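Local coordinates for protein transcriptional regulator, SorC family (Enterococcus faecalis, PDB 2O0M) that probably regulates transcription by binding DNA in response to a carbohydrate effector, at residues 189-192 with 193-197; 163-167 with 168-172; 124-127 with 128-131. All blocks are in the same frame, centred on the assembly; numbering follows the deposited sequence.

Interaction 1 (189-192 with 193-197)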
ATOM      1  N   ASN A 189      -4.340   5.160  -8.847  1.00 10.88           N
ATOM      2  CA  ASN A 189      -4.155   5.282 -10.308  1.00 11.32           C
ATOM      3  C   ASN A 189      -2.915   6.112 -10.622  1.00 11.81           C
ATOM      4  O   ASN A 189      -2.120   5.767 -11.507  1.00 11.42           O
ATOM      5  CB  ASN A 189      -5.348   5.973 -10.999  1.00 11.65           C
ATOM      6  CG  ASN A 189      -6.499   5.037 -11.337  1.00 12.14           C
ATOM      7  OD1 ASN A 189      -7.652   5.494 -11.565  1.00 15.28           O
ATOM      8  ND2 ASN A 189      -6.226   3.750 -11.375  1.00  8.61           N
ATOM      9  N   SER A 190      -2.782   7.228  -9.919  1.00 12.16           N
ATOM     10  CA  SER A 190      -1.671   8.145 -10.144  1.00 12.94           C
ATOM     11  C   SER A 190      -0.344   7.499  -9.782  1.00 13.21           C
ATOM     12  O   SER A 190       0.635   7.603 -10.541  1.00 13.28           O
ATOM     13  CB  SER A 190      -1.887   9.442  -9.375  1.00 13.60           C
ATOM     14  OG  SER A 190      -3.076  10.068  -9.820  1.00 15.07           O
ATOM     15  N   ILE A 191      -0.307   6.804  -8.644  1.00 12.33           N
ATOM     16  CA  ILE A 191       0.909   6.102  -8.220  1.00 12.37           C
ATOM     17  C   ILE A 191       1.265   5.044  -9.291  1.00 11.78           C
ATOM     18  O   ILE A 191       2.416   4.899  -9.668  1.00 11.46           O
ATOM     19  CB  ILE A 191       0.755   5.450  -6.796  1.00 12.66           C
ATOM     20  CG1 ILE A 191       1.071   6.453  -5.673  1.00 14.14           C
ATOM     21  CG2 ILE A 191       1.697   4.289  -6.620  1.00 12.41           C
ATOM     22  CD1 ILE A 191       0.150   7.620  -5.575  1.00 15.16           C
ATOM     23  N   SER A 192       0.264   4.330  -9.807  1.00 11.86           N
ATOM     24  CA  SER A 192       0.514   3.287 -10.824  1.00 12.03           C
ATOM     25  C   SER A 192       1.188   3.868 -12.065  1.00 12.04           C
ATOM     26  O   SER A 192       2.147   3.288 -12.616  1.00 12.41           O
ATOM     27  CB  SER A 192      -0.802   2.618 -11.244  1.00 12.66           C
ATOM     28  OG  SER A 192      -1.432   2.005 -10.129  1.00 16.79           O
ATOM     29  N   ALA A 193       0.697   5.030 -12.496  1.00 11.27           N
ATOM     30  CA  ALA A 193       1.196   5.662 -13.714  1.00 11.37           C
ATOM     31  C   ALA A 193       2.620   6.132 -13.525  1.00 10.82           C
ATOM     32  O   ALA A 193       3.477   5.941 -14.406  1.00 10.61           O
ATOM     33  CB  ALA A 193       0.300   6.807 -14.129  1.00 11.39           C
ATOM     34  N   VAL A 194       2.885   6.732 -12.372  1.00 10.49           N
ATOM     35  CA  VAL A 194       4.232   7.208 -12.063  1.00 11.98           C
ATOM     36  C   VAL A 194       5.205   6.037 -11.947  1.00 12.29           C
ATOM     37  O   VAL A 194       6.308   6.065 -12.517  1.00 11.89           O
ATOM     38  CB  VAL A 194       4.253   8.088 -10.793  1.00 11.50           C
ATOM     39  CG1 VAL A 194       5.693   8.429 -10.385  1.00 12.33           C
ATOM     40  CG2 VAL A 194       3.455   9.366 -11.047  1.00 12.14           C
HETATM   41  N   MSE A 195       4.806   5.003 -11.216  1.00 12.83           N
HETATM   42  CA  MSE A 195       5.669   3.828 -11.078  1.00 14.93           C
HETATM   43  C   MSE A 195       5.984   3.238 -12.438  1.00 13.34           C
HETATM   44  O   MSE A 195       7.125   2.881 -12.712  1.00 13.08           O
HETATM   45  CB  MSE A 195       5.003   2.763 -10.214  1.00 15.48           C
HETATM   46  CG  MSE A 195       4.964   3.093  -8.762  1.00 18.09           C
HETATM   47 SE   MSE A 195       4.973   1.453  -7.661  1.00 28.83          SE
HETATM   48  CE  MSE A 195       5.298   2.333  -5.975  1.00 22.98           C
ATOM     49  N   ALA A 196       4.976   3.146 -13.295  1.00 13.07           N
ATOM     50  CA  ALA A 196       5.184   2.586 -14.628  1.00 13.81           C
ATOM     51  C   ALA A 196       6.222   3.407 -15.381  1.00 14.34           C
ATOM     52  O   ALA A 196       7.172   2.860 -15.955  1.00 14.47           O
ATOM     53  CB  ALA A 196       3.886   2.535 -15.396  1.00 13.55           C
ATOM     54  N   ASN A 197       6.054   4.728 -15.349  1.00 14.61           N
ATOM     55  CA  ASN A 197       6.980   5.631 -16.020  1.00 14.86           C
ATOM     56  C   ASN A 197       8.396   5.483 -15.507  1.00 15.10           C
ATOM     57  O   ASN A 197       9.319   5.289 -16.283  1.00 14.94           O
ATOM     58  CB  ASN A 197       6.548   7.085 -15.864  1.00 15.53           C
ATOM     59  CG  ASN A 197       7.509   8.051 -16.549  1.00 16.36           C
ATOM     60  OD1 ASN A 197       7.717   7.982 -17.767  1.00 21.35           O
ATOM     61  ND2 ASN A 197       8.106   8.942 -15.776  1.00 19.98           N
TER
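Ile191 and selenomethionine Met195 stand one turn apart on helix 188-199, the helical arm of a beta-alpha-beta unit running from strand 169-175 to strand 202-203 in the Rossmann-like putative sugar-binding domain. The two side chains lie alongside each other and point the same way. Contact is made by the short branch of Ile191: its CG2 lies 4.1 Å from CG of Met195. The same methyl also meets the terminal CE of Met195, whose chain runs extended beyond CG. For Ile191, this follows from the first torsion, which sets CG2 opposite the backbone N and CG1 beside it (chi1 -85°). Val148 of strand 142-148 touches both residues, while Met154 and Ala158 of helix 152-159 lie against Met195, so this flank of the helix is the buried one. Ser192 is buried too, packed on Phe173 and Pro175. Its hydroxyl is not left without a partner there, since OG turns back to hydrogen-bond Ala188 O, one turn earlier.

The remaining flank is looser. Ser190, Ala193 and Val194 are only partly covered, and Asn197 is exposed. Among these, Ala193 rests on Tyr203, Val194 reaches Ala158 and Glu159, and Ser190 OG hydrogen-bonds Val184 O in the approach to the helix. One branch of Val194 folds back over the preceding turn, CG2 coming 3.4 Å from Ser190 O.

Four successive i to i+4 backbone bonds link the turns. They are straighter in the middle, at 165° for Val194 N to Ser190 O, than at Ala193 N to Asn189 O, 151°. At the base of the buried pair, Met195 N donates to Ile191 O at 2.8 Å, and Met195 CG sits 3.3 Å from that same oxygen.

Interaction 2 (163-167 with 168-172)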
ATOM      1  N   SER A 163      14.762   1.793 -12.786  1.00 14.44           N
ATOM      2  CA  SER A 163      14.362   0.886 -13.835  1.00 15.28           C
ATOM      3  C   SER A 163      14.146  -0.548 -13.335  1.00 15.09           C
ATOM      4  O   SER A 163      14.957  -1.075 -12.579  1.00 16.01           O
ATOM      5  CB  SER A 163      15.432   0.883 -14.933  1.00 15.24           C
ATOM      6  OG  SER A 163      15.046   0.014 -15.979  1.00 17.65           O
ATOM      7  N   LEU A 164      13.057  -1.168 -13.783  1.00 15.12           N
ATOM      8  CA  LEU A 164      12.808  -2.598 -13.543  1.00 15.20           C
ATOM      9  C   LEU A 164      12.541  -3.383 -14.821  1.00 15.62           C
ATOM     10  O   LEU A 164      12.655  -4.601 -14.816  1.00 15.26           O
ATOM     11  CB  LEU A 164      11.611  -2.810 -12.601  1.00 15.33           C
ATOM     12  CG  LEU A 164      11.792  -2.237 -11.200  1.00 15.30           C
ATOM     13  CD1 LEU A 164      10.489  -2.313 -10.389  1.00 14.70           C
ATOM     14  CD2 LEU A 164      12.915  -2.934 -10.453  1.00 15.93           C
ATOM     15  N   GLU A 165      12.173  -2.697 -15.898  1.00 15.64           N
ATOM     16  CA  GLU A 165      11.760  -3.362 -17.122  1.00 16.68           C
ATOM     17  C   GLU A 165      12.994  -3.886 -17.849  1.00 17.29           C
ATOM     18  O   GLU A 165      14.021  -3.213 -17.898  1.00 18.05           O
ATOM     19  CB  GLU A 165      10.996  -2.382 -18.018  1.00 16.28           C
ATOM     20  CG  GLU A 165      10.153  -3.046 -19.082  1.00 16.34           C
ATOM     21  CD  GLU A 165       8.790  -3.510 -18.604  1.00 16.18           C
ATOM     22  OE1 GLU A 165       8.014  -3.973 -19.475  1.00 16.10           O
ATOM     23  OE2 GLU A 165       8.492  -3.433 -17.385  1.00 15.02           O
ATOM     24  N   THR A 166      12.887  -5.095 -18.397  1.00 18.51           N
ATOM     25  CA  THR A 166      13.952  -5.671 -19.222  1.00 19.28           C
ATOM     26  C   THR A 166      13.334  -6.360 -20.425  1.00 20.34           C
ATOM     27  O   THR A 166      12.111  -6.402 -20.572  1.00 19.54           O
ATOM     28  CB  THR A 166      14.800  -6.713 -18.444  1.00 19.38           C
ATOM     29  OG1 THR A 166      13.992  -7.846 -18.115  1.00 20.47           O
ATOM     30  CG2 THR A 166      15.389  -6.123 -17.174  1.00 19.48           C
ATOM     31  N   GLU A 167      14.187  -6.915 -21.287  1.00 21.47           N
ATOM     32  CA  GLU A 167      13.716  -7.697 -22.427  1.00 22.95           C
ATOM     33  C   GLU A 167      12.786  -8.813 -21.979  1.00 22.32           C
ATOM     34  O   GLU A 167      11.771  -9.080 -22.625  1.00 22.10           O
ATOM     35  CB  GLU A 167      14.894  -8.332 -23.173  1.00 23.34           C
ATOM     36  CG  GLU A 167      15.828  -7.365 -23.861  1.00 26.70           C
ATOM     37  CD  GLU A 167      17.158  -8.017 -24.212  1.00 27.05           C
ATOM     38  OE1 GLU A 167      17.185  -8.852 -25.147  1.00 32.76           O
ATOM     39  OE2 GLU A 167      18.176  -7.703 -23.547  1.00 32.20           O
ATOM     40  N   LYS A 168      13.151  -9.460 -20.872  1.00 21.92           N
ATOM     41  CA  LYS A 168      12.457 -10.651 -20.381  1.00 21.54           C
ATOM     42  C   LYS A 168      11.483 -10.408 -19.227  1.00 20.28           C
ATOM     43  O   LYS A 168      10.654 -11.270 -18.953  1.00 20.19           O
ATOM     44  CB  LYS A 168      13.480 -11.691 -19.928  1.00 22.03           C
ATOM     45  CG  LYS A 168      14.377 -12.198 -21.054  1.00 22.97           C
ATOM     46  CD  LYS A 168      15.216 -13.377 -20.592  1.00 24.08           C
ATOM     47  CE  LYS A 168      16.091 -13.899 -21.723  1.00 25.44           C
ATOM     48  NZ  LYS A 168      15.279 -14.375 -22.888  1.00 28.06           N
ATOM     49  N   ARG A 169      11.593  -9.260 -18.551  1.00 18.85           N
ATOM     50  CA  ARG A 169      10.691  -8.936 -17.435  1.00 18.31           C
ATOM     51  C   ARG A 169       9.824  -7.726 -17.760  1.00 17.48           C
ATOM     52  O   ARG A 169      10.341  -6.614 -17.942  1.00 17.05           O
ATOM     53  CB  ARG A 169      11.462  -8.670 -16.139  1.00 17.85           C
ATOM     54  CG  ARG A 169      10.509  -8.498 -14.929  1.00 17.75           C
ATOM     55  CD  ARG A 169      11.260  -8.458 -13.623  1.00 16.86           C
ATOM     56  NE  ARG A 169      12.174  -7.318 -13.565  1.00 15.08           N
ATOM     57  CZ  ARG A 169      13.142  -7.172 -12.669  1.00 13.97           C
ATOM     58  NH1 ARG A 169      13.339  -8.101 -11.741  1.00 14.08           N
ATOM     59  NH2 ARG A 169      13.939  -6.111 -12.701  1.00 16.38           N
ATOM     60  N   HIS A 170       8.516  -7.957 -17.823  1.00 16.92           N
ATOM     61  CA  HIS A 170       7.569  -6.906 -18.163  1.00 17.05           C
ATOM     62  C   HIS A 170       6.614  -6.694 -17.010  1.00 15.76           C
ATOM     63  O   HIS A 170       5.819  -7.577 -16.691  1.00 15.52           O
ATOM     64  CB  HIS A 170       6.807  -7.254 -19.431  1.00 18.23           C
ATOM     65  CG  HIS A 170       7.703  -7.618 -20.569  1.00 20.40           C
ATOM     66  ND1 HIS A 170       7.467  -8.698 -21.393  1.00 24.21           N
ATOM     67  CD2 HIS A 170       8.869  -7.072 -20.988  1.00 22.66           C
ATOM     68  CE1 HIS A 170       8.435  -8.783 -22.288  1.00 23.84           C
ATOM     69  NE2 HIS A 170       9.297  -7.807 -22.067  1.00 24.03           N
ATOM     70  N   ASN A 171       6.679  -5.506 -16.414  1.00 14.46           N
ATOM     71  CA  ASN A 171       5.859  -5.181 -15.245  1.00 13.92           C
ATOM     72  C   ASN A 171       4.693  -4.268 -15.578  1.00 13.78           C
ATOM     73  O   ASN A 171       4.871  -3.239 -16.234  1.00 13.96           O
ATOM     74  CB  ASN A 171       6.728  -4.512 -14.182  1.00 13.68           C
ATOM     75  CG  ASN A 171       7.941  -5.340 -13.808  1.00 13.41           C
ATOM     76  OD1 ASN A 171       9.070  -4.826 -13.764  1.00 16.23           O
ATOM     77  ND2 ASN A 171       7.723  -6.619 -13.534  1.00 10.79           N
ATOM     78  N   LEU A 172       3.506  -4.651 -15.107  1.00 13.61           N
ATOM     79  CA  LEU A 172       2.290  -3.862 -15.237  1.00 13.20           C
ATOM     80  C   LEU A 172       1.833  -3.404 -13.841  1.00 12.59           C
ATOM     81  O   LEU A 172       1.688  -4.230 -12.931  1.00 12.81           O
ATOM     82  CB  LEU A 172       1.191  -4.698 -15.877  1.00 13.69           C
ATOM     83  CG  LEU A 172      -0.163  -4.039 -16.082  1.00 14.14           C
ATOM     84  CD1 LEU A 172      -0.077  -2.980 -17.156  1.00 16.01           C
ATOM     85  CD2 LEU A 172      -1.216  -5.072 -16.408  1.00 15.70           C
TER
HETATM   86  O   HOH W   1       8.939  -2.205 -14.916  1.00 19.00           O
HETATM   87  O   HOH W   2       5.373  -3.649 -18.958  1.00 21.52           O
HETATM   88  O   HOH W   3      16.054 -11.599 -24.411  1.00 65.49           O
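Glu165 leans across a tight turn onto strand 169-175, which this loop enters after helix 152-159. Its CB starts away from the strand, but a bend at chi2 (83°) swings the chain back. CG then passes 3.8 Å from Arg169 O, and CD lies over the His170 backbone. OE1 comes 3.2 Å from His170 CA, while OE2 takes the amide hydrogen of Asn171 N on its syn side, somewhat out of the carboxylate plane, 2.9 Å away and nearly straight (177°). One water joins OE1 to Asn171 O.

The turn is drawn shut by Thr166: its N donates to Arg169 O, and its OG1 receives Arg169 N at 2.8 Å. Arg169 reaches back side-on, NE (3.0 Å) and NH2 (2.9 Å) both meeting Leu164 O within the guanidinium plane; NH1 and NH2 bind Leu139 O and Asn136 OD1 as well. His170 gives a weak bond from NE2 to Glu167 O, its ND1 being held by Glu143.

Although Glu165 and Arg169 carry opposite charges, they form no salt bridge: the carboxylate meets a strand amide and waters, the guanidinium two carbonyls and Asn136, so both serve mainly main-chain atoms rather than each other.

Interaction 3 (124-127 with 128-131)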
ATOM      1  N   LEU A 124      12.054   9.316   2.217  1.00 16.37           N
ATOM      2  CA  LEU A 124      11.025   8.828   1.280  1.00 16.60           C
ATOM      3  C   LEU A 124      11.617   8.529  -0.097  1.00 16.84           C
ATOM      4  O   LEU A 124      11.245   7.552  -0.745  1.00 16.43           O
ATOM      5  CB  LEU A 124       9.885   9.832   1.159  1.00 17.16           C
ATOM      6  CG  LEU A 124       9.019  10.022   2.411  1.00 18.16           C
ATOM      7  CD1 LEU A 124       7.812  10.898   2.088  1.00 20.66           C
ATOM      8  CD2 LEU A 124       8.543   8.703   2.993  1.00 19.91           C
ATOM      9  N   SER A 125      12.548   9.371  -0.530  1.00 16.94           N
ATOM     10  CA  SER A 125      13.308   9.117  -1.756  1.00 17.31           C
ATOM     11  C   SER A 125      14.101   7.819  -1.620  1.00 16.70           C
ATOM     12  O   SER A 125      14.124   6.989  -2.534  1.00 16.49           O
ATOM     13  CB  SER A 125      14.243  10.305  -2.075  1.00 18.00           C
ATOM     14  OG  SER A 125      15.230   9.950  -3.032  1.00 20.98           O
ATOM     15  N   ASP A 126      14.748   7.649  -0.472  1.00 15.61           N
ATOM     16  CA  ASP A 126      15.441   6.407  -0.143  1.00 15.49           C
ATOM     17  C   ASP A 126      14.508   5.201  -0.164  1.00 14.51           C
ATOM     18  O   ASP A 126      14.909   4.123  -0.599  1.00 15.06           O
ATOM     19  CB  ASP A 126      16.123   6.500   1.223  1.00 15.47           C
ATOM     20  CG  ASP A 126      17.284   7.481   1.239  1.00 16.42           C
ATOM     21  OD1 ASP A 126      17.852   7.783   0.170  1.00 18.50           O
ATOM     22  OD2 ASP A 126      17.624   7.946   2.337  1.00 17.14           O
ATOM     23  N   PHE A 127      13.268   5.373   0.289  1.00 13.58           N
ATOM     24  CA  PHE A 127      12.283   4.270   0.180  1.00 13.15           C
ATOM     25  C   PHE A 127      12.093   3.851  -1.283  1.00 12.79           C
ATOM     26  O   PHE A 127      11.891   2.670  -1.569  1.00 12.73           O
ATOM     27  CB  PHE A 127      10.911   4.632   0.765  1.00 12.41           C
ATOM     28  CG  PHE A 127      10.837   4.702   2.279  1.00 11.78           C
ATOM     29  CD1 PHE A 127      11.820   4.174   3.115  1.00 12.10           C
ATOM     30  CD2 PHE A 127       9.728   5.291   2.868  1.00 11.20           C
ATOM     31  CE1 PHE A 127      11.696   4.255   4.494  1.00 11.31           C
ATOM     32  CE2 PHE A 127       9.603   5.374   4.238  1.00 12.89           C
ATOM     33  CZ  PHE A 127      10.589   4.845   5.056  1.00 11.82           C
ATOM     34  N   GLY A 128      12.131   4.818  -2.199  1.00 13.08           N
ATOM     35  CA  GLY A 128      12.065   4.540  -3.638  1.00 13.43           C
ATOM     36  C   GLY A 128      13.213   3.670  -4.108  1.00 13.88           C
ATOM     37  O   GLY A 128      13.021   2.696  -4.819  1.00 13.84           O
ATOM     38  N   ASP A 129      14.425   4.034  -3.718  1.00 14.03           N
ATOM     39  CA  ASP A 129      15.612   3.232  -4.029  1.00 15.14           C
ATOM     40  C   ASP A 129      15.470   1.813  -3.493  1.00 14.61           C
ATOM     41  O   ASP A 129      15.746   0.834  -4.197  1.00 15.10           O
ATOM     42  CB  ASP A 129      16.874   3.868  -3.419  1.00 16.13           C
ATOM     43  CG  ASP A 129      17.420   5.021  -4.239  1.00 19.69           C
ATOM     44  OD1 ASP A 129      16.929   5.279  -5.355  1.00 23.25           O
ATOM     45  OD2 ASP A 129      18.374   5.668  -3.756  1.00 24.53           O
ATOM     46  N   VAL A 130      15.027   1.705  -2.246  1.00 13.75           N
ATOM     47  CA  VAL A 130      14.930   0.411  -1.576  1.00 13.63           C
ATOM     48  C   VAL A 130      13.850  -0.427  -2.248  1.00 13.01           C
ATOM     49  O   VAL A 130      14.044  -1.624  -2.497  1.00 12.32           O
ATOM     50  CB  VAL A 130      14.639   0.570  -0.056  1.00 13.26           C
ATOM     51  CG1 VAL A 130      14.406  -0.782   0.603  1.00 14.37           C
ATOM     52  CG2 VAL A 130      15.810   1.291   0.640  1.00 14.74           C
ATOM     53  N   LEU A 131      12.709   0.184  -2.566  1.00 12.62           N
ATOM     54  CA  LEU A 131      11.675  -0.583  -3.257  1.00 12.75           C
ATOM     55  C   LEU A 131      12.175  -1.059  -4.618  1.00 13.06           C
ATOM     56  O   LEU A 131      11.920  -2.196  -5.022  1.00 12.45           O
ATOM     57  CB  LEU A 131      10.366   0.196  -3.420  1.00 12.09           C
ATOM     58  CG  LEU A 131       9.231  -0.597  -4.085  1.00 12.44           C
ATOM     59  CD1 LEU A 131       8.894  -1.815  -3.251  1.00 11.79           C
ATOM     60  CD2 LEU A 131       8.002   0.277  -4.300  1.00 12.00           C
TER
HETATM   61  O   HOH W   4      19.138   5.960  -1.304  1.00 39.57           O
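Asp126 and Asp129 face a shared water on the outer side of helix 122-138, an amphipathic helix laid against the parallel strands of the Rossmann-like domain. Their nearest carboxylate oxygens, Asp126 OD1 and Asp129 OD2, are 4.5 Å apart, and the water donates to both: 2.7 Å to Asp126 OD1 and 2.6 Å to Asp129 OD2. The main chain makes its regular helical bonds, among them Val130 N to Asp126 O at 2.9 Å and Leu131 N to Phe127 O at 2.8 Å. Side chains crowd the same carbonyls. Val130 sets CG1 opposite its backbone N (chi1 174°), which leaves CG2 beside that N and 3.2 Å from Asp126 O. Leu131 CB approaches Phe127 O to 3.4 Å, whereas the end of its side chain leads off into the core.

The next shell explains the two faces. Inward, Phe127 packs on Val113, Ile306 and Ile330 of three strands and on Val157 of helix 152-159; Val130 rests on Ile111, Val113 and Ile330, and Leu131 on Val304, Ile306 and Val157. Outward, Asp126 OD2 forms a salt bridge with Lys122, one turn earlier, which helps to fix the carboxylate whose other oxygen holds the water. Gly128 O and Val130 O are additionally engaged by the hydroxyls of Thr132 and Thr134 in the following turn. The sequence Asp-Phe-Gly here belongs to an ordinary helical turn, unrelated to the kinase motif of that name.

Two neighbouring carboxylates would be expected to repel each other. The bridging water offers one hydrogen to each, and Lys122 supplies a positive charge to Asp126, so the pair can probably remain ionised at the helix surface with the repulsion partly offset.

From the N terminus, interaction 3 comes first, two turns within helix 122-138, which packs on strands 109-113, 302-306 and 328-332. After strand 142-148 and helix 152-159 comes interaction 2, which closes the turn leading into strand 169-175; its Leu164 rests on the far part of helix 122-138, at Thr132, Leu135 and Asn136. Interaction 1 follows on helix 188-199, joined to that turn by backbone hydrogen bonds between Thr199 and both Leu164 and Glu165. The three lie in series, none nesting or crossing. Interactions 1 and 3 touch directly, Met195 CE lying 3.8 Å from Leu131 CD2, whereas interaction 2 stays about 6 Å from each at the nearest atoms.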